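Local coordinates for protein Fe-S binding reductase, putative (Thermus thermophilus, PDB 2D4P) that is of unknown function but belongs to a family related to the GNAT acetyltransferases, and so may transfer acyl groups, at residues His36-Glu41 against Arg81-Ser86; Val63-Ile68 against Val95-Asp100; Arg67-Ser72 against Pro101-Leu106; Ala75-Leu80 against Glu107-Ala112. All coordinates share one frame; numbering follows the deposited sequence.

Contact 1: residues His36-Glu41 against Arg81-Ser86; sequences HSFLAE and RAVVKS
The phenyl ring of Phe38 lies over the methyl of Ala82, whose CB stands 3.7 Å from the ring centroid and only 12° off the ring normal. This is a CH-pi contact made on one face. The ring gets there because CG is anti to the carbonyl carbon (chi1 -61°) and CB itself points at the helix. Its CE1 atom comes within 3.5 Å of Ala82 O on the helix backbone, and the CG2 branch of Val83 touches CD1 of the same ring at 4.1 Å.

A turn further along, Ser86 supplies the polar part. His36 ND1 donates to Ser86 OG over 2.8 Å, with an N-H...O angle of 169° and the oxygen almost in the imidazole plane, so the bond is nearly straight. Ser86 OG sits in the crowded position between its backbone N and carbonyl carbon, from which it donates in turn to Val83 O at 2.7 Å, on a lone pair of that carbonyl. The hydroxyl is thus fixed by two bonds.

The contact sets the start of strand 38-42, and the loop residues just before it, against helix 73-89, which packs on the mixed sheet. Val63 of strand 61-70 touches both His36 and Val83, tying the imidazole into the packing between sheet and helix. His36 O, buried with Val83 CG2 3.5 Å away, finds no polar partner.

Since ND1 carries the proton given to Ser86, the chain of hydrogen bonds runs from ND1 through Ser86 OG to Val83 O, and it probably holds the histidine ring against rotation.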
loop_
_atom_site.group_PDB
_atom_site.type_symbol
_atom_site.label_atom_id
_atom_site.label_comp_id
_atom_site.label_asym_id
_atom_site.label_seq_id
_atom_site.Cartn_x
_atom_site.Cartn_y
_atom_site.Cartn_z
ATOM N N HIS A 36 -0.838 -6.695 6.398
ATOM C CA HIS A 36 -0.122 -6.255 5.208
ATOM C C HIS A 36 -0.109 -4.737 5.014
ATOM O O HIS A 36 0.434 -4.251 4.037
ATOM C CB HIS A 36 -0.717 -6.928 3.964
ATOM C CG HIS A 36 -0.599 -8.423 3.982
ATOM N ND1 HIS A 36 0.626 -9.059 4.055
ATOM C CD2 HIS A 36 -1.538 -9.398 4.012
ATOM C CE1 HIS A 36 0.427 -10.367 4.073
ATOM N NE2 HIS A 36 -0.876 -10.601 4.067
ATOM N N SER A 37 -0.684 -3.997 5.956
ATOM C CA SER A 37 -0.867 -2.541 5.815
ATOM C C SER A 37 -0.013 -1.808 6.860
ATOM O O SER A 37 0.130 -2.264 8.001
ATOM C CB SER A 37 -2.344 -2.197 5.974
ATOM O OG SER A 37 -3.110 -2.859 4.983
ATOM N N PHE A 38 0.566 -0.683 6.441
ATOM C CA PHE A 38 1.557 0.036 7.229
ATOM C C PHE A 38 1.424 1.542 7.154
ATOM O O PHE A 38 0.897 2.082 6.195
ATOM C CB PHE A 38 2.968 -0.398 6.790
ATOM C CG PHE A 38 3.210 -1.835 6.995
ATOM C CD1 PHE A 38 2.912 -2.743 6.007
ATOM C CD2 PHE A 38 3.649 -2.295 8.238
ATOM C CE1 PHE A 38 3.055 -4.067 6.224
ATOM C CE2 PHE A 38 3.830 -3.657 8.468
ATOM C CZ PHE A 38 3.550 -4.540 7.450
ATOM N N LEU A 39 1.954 2.197 8.188
ATOM C CA LEU A 39 2.129 3.640 8.263
ATOM C C LEU A 39 3.623 3.940 8.312
ATOM O O LEU A 39 4.377 3.225 8.992
ATOM C CB LEU A 39 1.460 4.152 9.547
ATOM C CG LEU A 39 1.554 5.641 9.929
ATOM C CD1 LEU A 39 0.753 6.512 8.950
ATOM C CD2 LEU A 39 1.049 5.847 11.344
ATOM N N ALA A 40 4.029 4.969 7.562
ATOM C CA ALA A 40 5.371 5.528 7.603
ATOM C C ALA A 40 5.335 6.835 8.387
ATOM O O ALA A 40 4.421 7.634 8.207
ATOM C CB ALA A 40 5.853 5.821 6.206
ATOM N N GLU A 41 6.342 7.051 9.222
ATOM C CA GLU A 41 6.437 8.227 10.091
ATOM C C GLU A 41 7.877 8.682 10.157
ATOM O O GLU A 41 8.733 7.847 10.291
ATOM C CB GLU A 41 6.153 7.802 11.524
ATOM C CG GLU A 41 4.723 7.726 11.885
ATOM C CD GLU A 41 4.540 7.298 13.325
ATOM O OE1 GLU A 41 5.397 6.615 13.984
ATOM O OE2 GLU A 41 3.478 7.639 13.805
ATOM N N ARG A 81 8.666 -2.102 1.058
ATOM C CA ARG A 81 9.495 -3.111 1.704
ATOM C C ARG A 81 8.722 -3.781 2.835
ATOM O O ARG A 81 8.814 -5.011 3.051
ATOM C CB ARG A 81 10.791 -2.478 2.247
ATOM C CG ARG A 81 11.846 -2.244 1.179
ATOM C CD ARG A 81 13.257 -2.020 1.713
ATOM N NE ARG A 81 13.267 -1.092 2.832
ATOM C CZ ARG A 81 13.387 0.232 2.731
ATOM N NH1 ARG A 81 13.536 0.817 1.542
ATOM N NH2 ARG A 81 13.368 0.976 3.849
ATOM N N ALA A 82 7.951 -2.990 3.574
ATOM C CA ALA A 82 7.214 -3.530 4.709
ATOM C C ALA A 82 6.115 -4.461 4.178
ATOM O O ALA A 82 5.884 -5.542 4.703
ATOM C CB ALA A 82 6.619 -2.398 5.552
ATOM N N VAL A 83 5.453 -4.040 3.107
ATOM C CA VAL A 83 4.437 -4.892 2.497
ATOM C C VAL A 83 5.057 -6.211 1.992
ATOM O O VAL A 83 4.520 -7.294 2.264
ATOM C CB VAL A 83 3.673 -4.183 1.365
ATOM C CG1 VAL A 83 2.777 -5.181 0.653
ATOM C CG2 VAL A 83 2.855 -2.970 1.919
ATOM N N VAL A 84 6.172 -6.119 1.282
ATOM C CA VAL A 84 6.861 -7.287 0.718
ATOM C C VAL A 84 7.271 -8.221 1.845
ATOM O O VAL A 84 7.060 -9.428 1.750
ATOM C CB VAL A 84 8.046 -6.885 -0.211
ATOM C CG1 VAL A 84 8.946 -8.073 -0.524
ATOM C CG2 VAL A 84 7.506 -6.302 -1.484
ATOM N N LYS A 85 7.900 -7.696 2.888
ATOM C CA LYS A 85 8.270 -8.535 4.030
ATOM C C LYS A 85 7.051 -9.292 4.606
ATOM O O LYS A 85 7.126 -10.496 4.865
ATOM C CB LYS A 85 8.908 -7.712 5.134
ATOM C CG LYS A 85 9.376 -8.563 6.294
ATOM C CD LYS A 85 9.995 -7.712 7.357
ATOM C CE LYS A 85 10.569 -8.575 8.470
ATOM N NZ LYS A 85 9.548 -9.457 9.073
ATOM N N SER A 86 5.939 -8.588 4.783
ATOM C CA SER A 86 4.725 -9.196 5.324
ATOM C C SER A 86 4.179 -10.304 4.380
ATOM O O SER A 86 3.607 -11.303 4.807
ATOM C CB SER A 86 3.676 -8.139 5.613
ATOM O OG SER A 86 3.016 -7.659 4.442
#

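Contact 2: residues Val63-Ile68 against Val95-Asp100; sequences VLVTRI and VALHLD
Chi1 near 180° in Leu64 (-172°) and Leu97 (-175°) sets each CG anti to its backbone N, and Val65 CG1 is placed likewise. Leu64 CD1 is thereby laid along the neighbouring backbone, 3.3 Å from Ala96 O, with the methyl of Ala96 beside it. It also stands over one face of the His98 imidazole, toward the rim, 4.2 Å from NE2.

On the face of the sheet that carries Val63, Val65, Val95 and Leu97, Leu97 CD1 is wedged between two side chains. It meets Val65 CB at 3.9 Å, the two side chains crossing obliquely, and Ile68 CG2, where the crossing is close to a right angle. Val65 CG2, the branch anti to the carbonyl carbon, meets Val95 CG1.

These are the two strands of a beta-alpha-beta crossover: strand 61-70 leads into helix 73-89, and the chain returns as the parallel strand 94-97 at the edge of the five-stranded sheet. Parallel pairing shows in two backbone bonds that Ala96 makes to residues on either side of Leu64. Ala96 N gives its hydrogen to Val63 O at 2.9 Å, and Ala96 O receives that of Val65 N along a nearly straight line of 172°. Both run almost along the C=O axis.

Past this pair the direct link gives way to a water, which bridges Val65 of strand 61-70 to His98, just past strand 94-97, donating to Val65 O at 2.5 Å and accepting from His98 N at 2.8 Å. Thr66 and Arg67 form a classic beta bulge opposite Leu51 of strand 45-56.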
loop_
_atom_site.group_PDB
_atom_site.type_symbol
_atom_site.label_atom_id
_atom_site.label_comp_id
_atom_site.label_asym_id
_atom_site.label_seq_id
_atom_site.Cartn_x
_atom_site.Cartn_y
_atom_site.Cartn_z
ATOM N N VAL A 63 -0.700 -10.548 -2.614
ATOM C CA VAL A 63 -0.996 -9.375 -1.826
ATOM C C VAL A 63 -1.154 -8.200 -2.777
ATOM O O VAL A 63 -0.243 -7.866 -3.518
ATOM C CB VAL A 63 0.083 -9.130 -0.737
ATOM C CG1 VAL A 63 -0.023 -7.666 -0.230
ATOM C CG2 VAL A 63 -0.132 -10.106 0.410
ATOM N N LEU A 64 -2.357 -7.618 -2.802
ATOM C CA LEU A 64 -2.631 -6.440 -3.588
ATOM C C LEU A 64 -2.557 -5.190 -2.731
ATOM O O LEU A 64 -3.195 -5.095 -1.670
ATOM C CB LEU A 64 -4.027 -6.550 -4.188
ATOM C CG LEU A 64 -4.430 -5.486 -5.194
ATOM C CD1 LEU A 64 -3.502 -5.403 -6.430
ATOM C CD2 LEU A 64 -5.896 -5.774 -5.616
ATOM N N VAL A 65 -1.749 -4.246 -3.182
ATOM C CA VAL A 65 -1.675 -2.932 -2.551
ATOM C C VAL A 65 -2.772 -2.077 -3.201
ATOM O O VAL A 65 -2.631 -1.588 -4.320
ATOM C CB VAL A 65 -0.290 -2.268 -2.728
ATOM C CG1 VAL A 65 -0.262 -0.950 -1.971
ATOM C CG2 VAL A 65 0.849 -3.166 -2.275
ATOM N N THR A 66 -3.845 -1.928 -2.470
ATOM C CA THR A 66 -5.017 -1.217 -2.853
ATOM C C THR A 66 -4.757 0.259 -2.961
ATOM O O THR A 66 -5.301 0.956 -3.835
ATOM C CB THR A 66 -6.109 -1.555 -1.748
ATOM O OG1 THR A 66 -6.240 -3.001 -1.691
ATOM C CG2 THR A 66 -7.381 -1.049 -2.151
ATOM N N ARG A 67 -3.936 0.763 -2.040
ATOM C CA ARG A 67 -3.594 2.156 -1.997
ATOM C C ARG A 67 -2.245 2.382 -1.357
ATOM O O ARG A 67 -1.953 1.796 -0.316
ATOM C CB ARG A 67 -4.643 2.939 -1.199
ATOM C CG ARG A 67 -4.429 4.417 -1.298
ATOM C CD ARG A 67 -5.595 5.199 -0.822
ATOM N NE ARG A 67 -5.353 6.629 -0.971
ATOM C CZ ARG A 67 -6.143 7.537 -0.436
ATOM N NH1 ARG A 67 -7.195 7.142 0.275
ATOM N NH2 ARG A 67 -5.859 8.830 -0.579
ATOM N N ILE A 68 -1.474 3.289 -1.938
ATOM C CA ILE A 68 -0.230 3.716 -1.300
ATOM C C ILE A 68 -0.108 5.226 -1.480
ATOM O O ILE A 68 -0.402 5.768 -2.553
ATOM C CB ILE A 68 0.995 2.927 -1.829
ATOM C CG1 ILE A 68 2.226 3.261 -0.970
ATOM C CG2 ILE A 68 1.289 3.198 -3.309
ATOM C CD1 ILE A 68 3.476 2.408 -1.324
ATOM N N VAL A 95 3.306 -9.770 -5.016
ATOM C CA VAL A 95 2.707 -8.534 -4.577
ATOM C C VAL A 95 2.438 -7.709 -5.839
ATOM O O VAL A 95 3.283 -7.610 -6.734
ATOM C CB VAL A 95 3.647 -7.751 -3.640
ATOM C CG1 VAL A 95 3.054 -6.436 -3.226
ATOM C CG2 VAL A 95 4.081 -8.616 -2.389
ATOM N N ALA A 96 1.258 -7.133 -5.906
ATOM C CA ALA A 96 0.824 -6.369 -7.076
ATOM C C ALA A 96 0.213 -5.046 -6.677
ATOM O O ALA A 96 -0.326 -4.900 -5.568
ATOM C CB ALA A 96 -0.206 -7.190 -7.899
ATOM N N LEU A 97 0.267 -4.086 -7.606
ATOM C CA LEU A 97 -0.232 -2.739 -7.366
ATOM C C LEU A 97 -0.710 -2.201 -8.719
ATOM O O LEU A 97 -0.080 -2.458 -9.746
ATOM C CB LEU A 97 0.933 -1.887 -6.834
ATOM C CG LEU A 97 0.745 -0.455 -6.363
ATOM C CD1 LEU A 97 1.733 -0.136 -5.281
ATOM C CD2 LEU A 97 0.923 0.493 -7.525
ATOM N N HIS A 98 -1.811 -1.453 -8.717
ATOM C CA HIS A 98 -2.269 -0.736 -9.915
ATOM C C HIS A 98 -1.722 0.709 -9.878
ATOM O O HIS A 98 -2.133 1.527 -9.057
ATOM C CB HIS A 98 -3.804 -0.771 -10.023
ATOM C CG HIS A 98 -4.388 -2.157 -10.023
ATOM N ND1 HIS A 98 -5.685 -2.416 -9.630
ATOM C CD2 HIS A 98 -3.875 -3.350 -10.413
ATOM C CE1 HIS A 98 -5.929 -3.714 -9.734
ATOM N NE2 HIS A 98 -4.849 -4.306 -10.206
ATOM N N LEU A 99 -0.754 0.993 -10.726
ATOM C CA LEU A 99 0.012 2.223 -10.711
ATOM C C LEU A 99 -0.563 3.298 -11.691
ATOM O O LEU A 99 -0.797 3.028 -12.850
ATOM C CB LEU A 99 1.471 1.885 -11.064
ATOM C CG LEU A 99 2.434 3.020 -11.436
ATOM C CD1 LEU A 99 2.743 3.922 -10.231
ATOM C CD2 LEU A 99 3.719 2.494 -12.088
ATOM N N ASP A 100 -0.799 4.503 -11.195
ATOM C CA ASP A 100 -0.976 5.673 -12.079
ATOM C C ASP A 100 0.421 6.080 -12.494
ATOM O O ASP A 100 1.217 6.473 -11.656
ATOM C CB ASP A 100 -1.660 6.780 -11.297
ATOM C CG ASP A 100 -1.736 8.085 -12.040
ATOM O OD1 ASP A 100 -1.291 8.205 -13.207
ATOM O OD2 ASP A 100 -2.235 9.072 -11.471
HETATM O O HOH W 1 -3.373 -0.660 -6.492
#

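Contact 3: residues Arg67-Ser72 against Pro101-Leu106; sequences RIEGRS and PERKEL
Hydrogen bonding is concentrated on one carbonyl. Arg103 approaches Ile68 O end-on with both terminal nitrogens, NH2 at 2.9 Å and NH1 at 3.2 Å, and the oxygen lies near the guanidinium plane. NH1 arrives in the carbonyl plane, whereas NH2 stands 38° above it. A bend at chi3 (63°) in an otherwise extended chain turns the guanidinium to the strand. A water at its edge accepts from Ile68 N at 2.9 Å and, weakly, from Arg103 NH1. Another donates to both Arg71 O and Glu105 OE2, linking the strand's exit to helix 104-112.

Among the charges, Glu69 OE2 takes a bond from Arg67 NE at 2.8 Å through its anti lone pair. Glu69 OE1 is 3.8 Å from Arg103 NH2, a long ion pair with the oxygen well outside the guanidinium plane. An alanine in place of Arg103 removes both donors to Ile68 O and would probably weaken the hold of the turn on the strand.

Apolar packing is narrower. Ile68 CG2 touches Leu106 CD2 at 3.8 Å, and Leu106 CD2 also sits over one face of the Arg103 guanidinium, toward its rim.

Ser72 N-caps helix 73-89, its OG accepting from Ala75 N, while Arg103 centres an inverse gamma turn at the N-cap position of helix 104-112. The salt-bridge network of Arg67, Glu69 and Arg103 thus joins the end of a sheet strand to the turn that starts helix 104-112.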
loop_
_atom_site.group_PDB
_atom_site.type_symbol
_atom_site.label_atom_id
_atom_site.label_comp_id
_atom_site.label_asym_id
_atom_site.label_seq_id
_atom_site.Cartn_x
_atom_site.Cartn_y
_atom_site.Cartn_z
ATOM N N ARG A 67 -3.936 0.763 -2.040
ATOM C CA ARG A 67 -3.594 2.156 -1.997
ATOM C C ARG A 67 -2.245 2.382 -1.357
ATOM O O ARG A 67 -1.953 1.796 -0.316
ATOM C CB ARG A 67 -4.643 2.939 -1.199
ATOM C CG ARG A 67 -4.429 4.417 -1.298
ATOM C CD ARG A 67 -5.595 5.199 -0.822
ATOM N NE ARG A 67 -5.353 6.629 -0.971
ATOM C CZ ARG A 67 -6.143 7.537 -0.436
ATOM N NH1 ARG A 67 -7.195 7.142 0.275
ATOM N NH2 ARG A 67 -5.859 8.830 -0.579
ATOM N N ILE A 68 -1.474 3.289 -1.938
ATOM C CA ILE A 68 -0.230 3.716 -1.300
ATOM C C ILE A 68 -0.108 5.226 -1.480
ATOM O O ILE A 68 -0.402 5.768 -2.553
ATOM C CB ILE A 68 0.995 2.927 -1.829
ATOM C CG1 ILE A 68 2.226 3.261 -0.970
ATOM C CG2 ILE A 68 1.289 3.198 -3.309
ATOM C CD1 ILE A 68 3.476 2.408 -1.324
ATOM N N GLU A 69 0.266 5.891 -0.399
ATOM C CA GLU A 69 0.492 7.310 -0.378
ATOM C C GLU A 69 1.813 7.558 0.309
ATOM O O GLU A 69 2.165 6.845 1.255
ATOM C CB GLU A 69 -0.641 8.044 0.349
ATOM C CG GLU A 69 -2.036 7.815 -0.223
ATOM C CD GLU A 69 -2.233 8.326 -1.652
ATOM O OE1 GLU A 69 -1.429 9.132 -2.141
ATOM O OE2 GLU A 69 -3.229 7.917 -2.281
ATOM N N GLY A 70 2.536 8.573 -0.148
ATOM C CA GLY A 70 3.808 8.908 0.467
ATOM C C GLY A 70 4.392 10.239 0.030
ATOM O O GLY A 70 4.254 10.644 -1.119
ATOM N N ARG A 71 5.064 10.891 0.971
ATOM C CA ARG A 71 5.577 12.241 0.787
ATOM C C ARG A 71 6.971 12.289 0.174
ATOM O O ARG A 71 7.486 13.387 -0.152
ATOM C CB ARG A 71 5.584 12.933 2.127
ATOM C CG ARG A 71 4.216 13.383 2.555
ATOM C CD ARG A 71 4.260 14.681 3.342
ATOM N NE ARG A 71 3.535 14.546 4.596
ATOM C CZ ARG A 71 3.683 15.344 5.647
ATOM N NH1 ARG A 71 4.531 16.376 5.605
ATOM N NH2 ARG A 71 2.959 15.104 6.738
ATOM N N SER A 72 7.585 11.120 0.023
ATOM C CA SER A 72 8.908 11.014 -0.557
ATOM C C SER A 72 9.130 9.626 -1.133
ATOM O O SER A 72 8.462 8.678 -0.750
ATOM C CB SER A 72 9.961 11.294 0.517
ATOM O OG SER A 72 9.980 10.270 1.503
ATOM N N PRO A 101 0.760 5.968 -13.774
ATOM C CA PRO A 101 2.134 6.258 -14.216
ATOM C C PRO A 101 2.564 7.736 -14.154
ATOM O O PRO A 101 3.739 8.034 -14.352
ATOM C CB PRO A 101 2.154 5.733 -15.660
ATOM C CG PRO A 101 0.751 5.829 -16.112
ATOM C CD PRO A 101 -0.114 5.573 -14.896
ATOM N N GLU A 102 1.632 8.648 -13.898
ATOM C CA GLU A 102 1.965 10.042 -13.587
ATOM C C GLU A 102 2.698 10.173 -12.237
ATOM O O GLU A 102 3.339 11.183 -11.969
ATOM C CB GLU A 102 0.699 10.914 -13.553
ATOM C CG GLU A 102 -0.032 11.028 -14.894
ATOM C CD GLU A 102 -0.810 12.341 -15.077
ATOM O OE1 GLU A 102 -2.066 12.305 -15.039
ATOM O OE2 GLU A 102 -0.180 13.410 -15.309
ATOM N N ARG A 103 2.581 9.166 -11.379
ATOM C CA ARG A 103 3.187 9.230 -10.058
ATOM C C ARG A 103 4.641 8.794 -10.163
ATOM O O ARG A 103 4.974 7.639 -9.977
ATOM C CB ARG A 103 2.413 8.341 -9.089
ATOM C CG ARG A 103 0.951 8.718 -8.931
ATOM C CD ARG A 103 0.205 7.822 -7.925
ATOM N NE ARG A 103 0.769 7.964 -6.587
ATOM C CZ ARG A 103 0.485 7.171 -5.560
ATOM N NH1 ARG A 103 -0.375 6.187 -5.697
ATOM N NH2 ARG A 103 1.046 7.414 -4.379
ATOM N N LYS A 104 5.521 9.740 -10.456
ATOM C CA LYS A 104 6.920 9.422 -10.732
ATOM C C LYS A 104 7.684 8.945 -9.506
ATOM O O LYS A 104 8.599 8.138 -9.637
ATOM C CB LYS A 104 7.639 10.625 -11.344
ATOM C CG LYS A 104 7.069 11.116 -12.672
ATOM C CD LYS A 104 6.539 10.007 -13.579
ATOM C CE LYS A 104 6.346 10.519 -15.009
ATOM N NZ LYS A 104 5.414 9.675 -15.822
ATOM N N GLU A 105 7.326 9.459 -8.329
ATOM C CA GLU A 105 7.968 9.052 -7.093
ATOM C C GLU A 105 7.667 7.580 -6.808
ATOM O O GLU A 105 8.575 6.813 -6.465
ATOM C CB GLU A 105 7.540 9.919 -5.907
ATOM C CG GLU A 105 8.135 11.329 -5.938
ATOM C CD GLU A 105 8.110 12.035 -4.583
ATOM O OE1 GLU A 105 7.666 11.448 -3.562
ATOM O OE2 GLU A 105 8.575 13.197 -4.545
ATOM N N LEU A 106 6.408 7.200 -6.988
ATOM C CA LEU A 106 6.012 5.805 -6.799
ATOM C C LEU A 106 6.674 4.880 -7.831
ATOM O O LEU A 106 7.161 3.788 -7.499
ATOM C CB LEU A 106 4.498 5.675 -6.828
ATOM C CG LEU A 106 3.938 4.251 -6.677
ATOM C CD1 LEU A 106 4.411 3.643 -5.385
ATOM C CD2 LEU A 106 2.434 4.273 -6.723
HETATM O O HOH W 2 -2.218 3.943 -4.675
HETATM O O HOH W 3 8.673 14.383 -2.372
#

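Contact 4: residues Ala75-Leu80 against Glu107-Ala112; sequences ALRGLL and EEALKA
Apolar contacts carry the centre of this helix pair. Ala109 points its methyl at helix 73-89, where CB meets Leu76 CB at 3.7 Å and the aliphatic CG of Arg77 at 3.6 Å. The small side chain allows a close local approach: the CA atoms of Arg77 and Ala109 are 4.9 Å apart, although the short helix axes come no nearer than 8.6 Å and cross at -43°. One turn on, Leu80 has CG anti to the carbonyl carbon (chi1 -67°), and its CD1 reaches Leu110 CD2 at 3.8 Å, the two side chains crossing at about a right angle. The same CD1 rests against the backbone of Ala109.

Packing on a charged group forms the other part. A bend at chi3 brings the Arg77 guanidinium over Ala112, whose CB lies 3.4 Å above its plane, toward the rim, on the NE side. The polar end is engaged beyond these helical turns, where NE makes a salt bridge with Glu113 just past the end of helix 104-112. An alanine in place of Arg77 removes the partner of Glu113 and the cover over Ala112, and would probably loosen the C-terminal end of helix 104-112.

Leu76 and Leu80 also touch Ile68 on strand 61-70, so the interface continues onto the sheet. Its chemistry implies an apolar seam bordered by an arginine whose methylenes pack against alanine while its charge is met at the helix terminus.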
loop_
_atom_site.group_PDB
_atom_site.type_symbol
_atom_site.label_atom_id
_atom_site.label_comp_id
_atom_site.label_asym_id
_atom_site.label_seq_id
_atom_site.Cartn_x
_atom_site.Cartn_y
_atom_site.Cartn_z
ATOM N N ALA A 75 9.780 7.283 1.790
ATOM C CA ALA A 75 8.580 6.764 2.453
ATOM C C ALA A 75 7.940 5.640 1.611
ATOM O O ALA A 75 7.570 4.570 2.110
ATOM C CB ALA A 75 7.605 7.882 2.705
ATOM N N LEU A 76 7.823 5.874 0.319
ATOM C CA LEU A 76 7.185 4.904 -0.564
ATOM C C LEU A 76 7.971 3.601 -0.601
ATOM O O LEU A 76 7.390 2.522 -0.553
ATOM C CB LEU A 76 7.039 5.505 -1.962
ATOM C CG LEU A 76 6.023 6.643 -2.043
ATOM C CD1 LEU A 76 6.159 7.368 -3.421
ATOM C CD2 LEU A 76 4.600 6.172 -1.820
ATOM N N ARG A 77 9.292 3.709 -0.711
ATOM C CA ARG A 77 10.145 2.517 -0.729
ATOM C C ARG A 77 10.011 1.685 0.540
ATOM O O ARG A 77 9.900 0.461 0.480
ATOM C CB ARG A 77 11.611 2.877 -0.939
ATOM C CG ARG A 77 11.968 3.289 -2.332
ATOM C CD ARG A 77 13.465 3.491 -2.491
ATOM N NE ARG A 77 14.199 2.243 -2.281
ATOM C CZ ARG A 77 15.524 2.147 -2.287
ATOM N NH1 ARG A 77 16.288 3.206 -2.503
ATOM N NH2 ARG A 77 16.100 0.978 -2.076
ATOM N N GLY A 78 10.014 2.344 1.699
ATOM C CA GLY A 78 9.956 1.638 2.960
ATOM C C GLY A 78 8.616 0.973 3.172
ATOM O O GLY A 78 8.540 -0.128 3.725
ATOM N N LEU A 79 7.545 1.634 2.721
ATOM C CA LEU A 79 6.216 1.027 2.761
ATOM C C LEU A 79 6.171 -0.236 1.874
ATOM O O LEU A 79 5.657 -1.291 2.274
ATOM C CB LEU A 79 5.149 2.021 2.336
ATOM C CG LEU A 79 4.863 3.162 3.313
ATOM C CD1 LEU A 79 4.136 4.273 2.653
ATOM C CD2 LEU A 79 4.128 2.663 4.551
ATOM N N LEU A 80 6.726 -0.145 0.672
ATOM C CA LEU A 80 6.766 -1.308 -0.205
ATOM C C LEU A 80 7.550 -2.435 0.426
ATOM O O LEU A 80 7.147 -3.579 0.361
ATOM C CB LEU A 80 7.353 -0.956 -1.567
ATOM C CG LEU A 80 6.487 -0.017 -2.404
ATOM C CD1 LEU A 80 7.326 0.477 -3.568
ATOM C CD2 LEU A 80 5.182 -0.726 -2.856
ATOM N N GLU A 107 6.741 5.336 -9.063
ATOM C CA GLU A 107 7.394 4.564 -10.115
ATOM C C GLU A 107 8.857 4.320 -9.761
ATOM O O GLU A 107 9.373 3.209 -9.883
ATOM C CB GLU A 107 7.287 5.332 -11.428
ATOM C CG GLU A 107 7.490 4.512 -12.691
ATOM C CD GLU A 107 6.999 5.267 -13.924
ATOM O OE1 GLU A 107 7.638 6.279 -14.272
ATOM O OE2 GLU A 107 5.935 4.870 -14.485
ATOM N N GLU A 108 9.519 5.372 -9.284
ATOM C CA GLU A 108 10.888 5.258 -8.833
ATOM C C GLU A 108 11.022 4.258 -7.679
ATOM O O GLU A 108 11.924 3.440 -7.679
ATOM C CB GLU A 108 11.453 6.619 -8.397
ATOM C CG GLU A 108 12.859 6.509 -7.799
ATOM C CD GLU A 108 13.523 7.857 -7.541
ATOM O OE1 GLU A 108 13.097 8.868 -8.165
ATOM O OE2 GLU A 108 14.473 7.873 -6.722
ATOM N N ALA A 109 10.119 4.335 -6.709
ATOM C CA ALA A 109 10.180 3.456 -5.530
ATOM C C ALA A 109 9.941 1.975 -5.904
ATOM O O ALA A 109 10.616 1.072 -5.404
ATOM C CB ALA A 109 9.164 3.915 -4.489
ATOM N N LEU A 110 8.977 1.757 -6.802
ATOM C CA LEU A 110 8.664 0.416 -7.291
ATOM C C LEU A 110 9.864 -0.229 -7.966
ATOM O O LEU A 110 10.187 -1.375 -7.711
ATOM C CB LEU A 110 7.486 0.473 -8.253
ATOM C CG LEU A 110 6.119 0.672 -7.586
ATOM C CD1 LEU A 110 5.042 1.125 -8.565
ATOM C CD2 LEU A 110 5.666 -0.596 -6.858
ATOM N N LYS A 111 10.528 0.510 -8.852
ATOM C CA LYS A 111 11.713 -0.024 -9.510
ATOM C C LYS A 111 12.814 -0.328 -8.494
ATOM O O LYS A 111 13.478 -1.367 -8.567
ATOM C CB LYS A 111 12.175 0.956 -10.596
ATOM C CG LYS A 111 13.350 0.458 -11.406
ATOM C CD LYS A 111 13.525 1.229 -12.698
ATOM C CE LYS A 111 14.817 0.841 -13.397
ATOM N NZ LYS A 111 15.150 1.833 -14.492
ATOM N N ALA A 112 12.990 0.558 -7.518
ATOM C CA ALA A 112 14.038 0.388 -6.518
ATOM C C ALA A 112 13.781 -0.827 -5.632
ATOM O O ALA A 112 14.710 -1.423 -5.130
ATOM C CB ALA A 112 14.218 1.652 -5.658
#

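How the contacts relate
Strand 61-70, helix 73-89, strand 94-97 and helix 104-112 follow one another along the chain, and the four contacts tie them together. Contacts 2 and 3 share Arg67 and Ile68 on strand 61-70, with centres about 11 Å apart. Helix 73-89 serves contact 4 with its earlier turns and contact 1 with its later ones, also about 11 Å apart between centres. Contacts 3 and 4, both on helix 104-112, have the closest centres, about 8 Å apart. Contact 1 brings in the earlier strand 38-42. Two helices are thus bound to each other and to one mixed sheet, consistent with a GNAT-like fold.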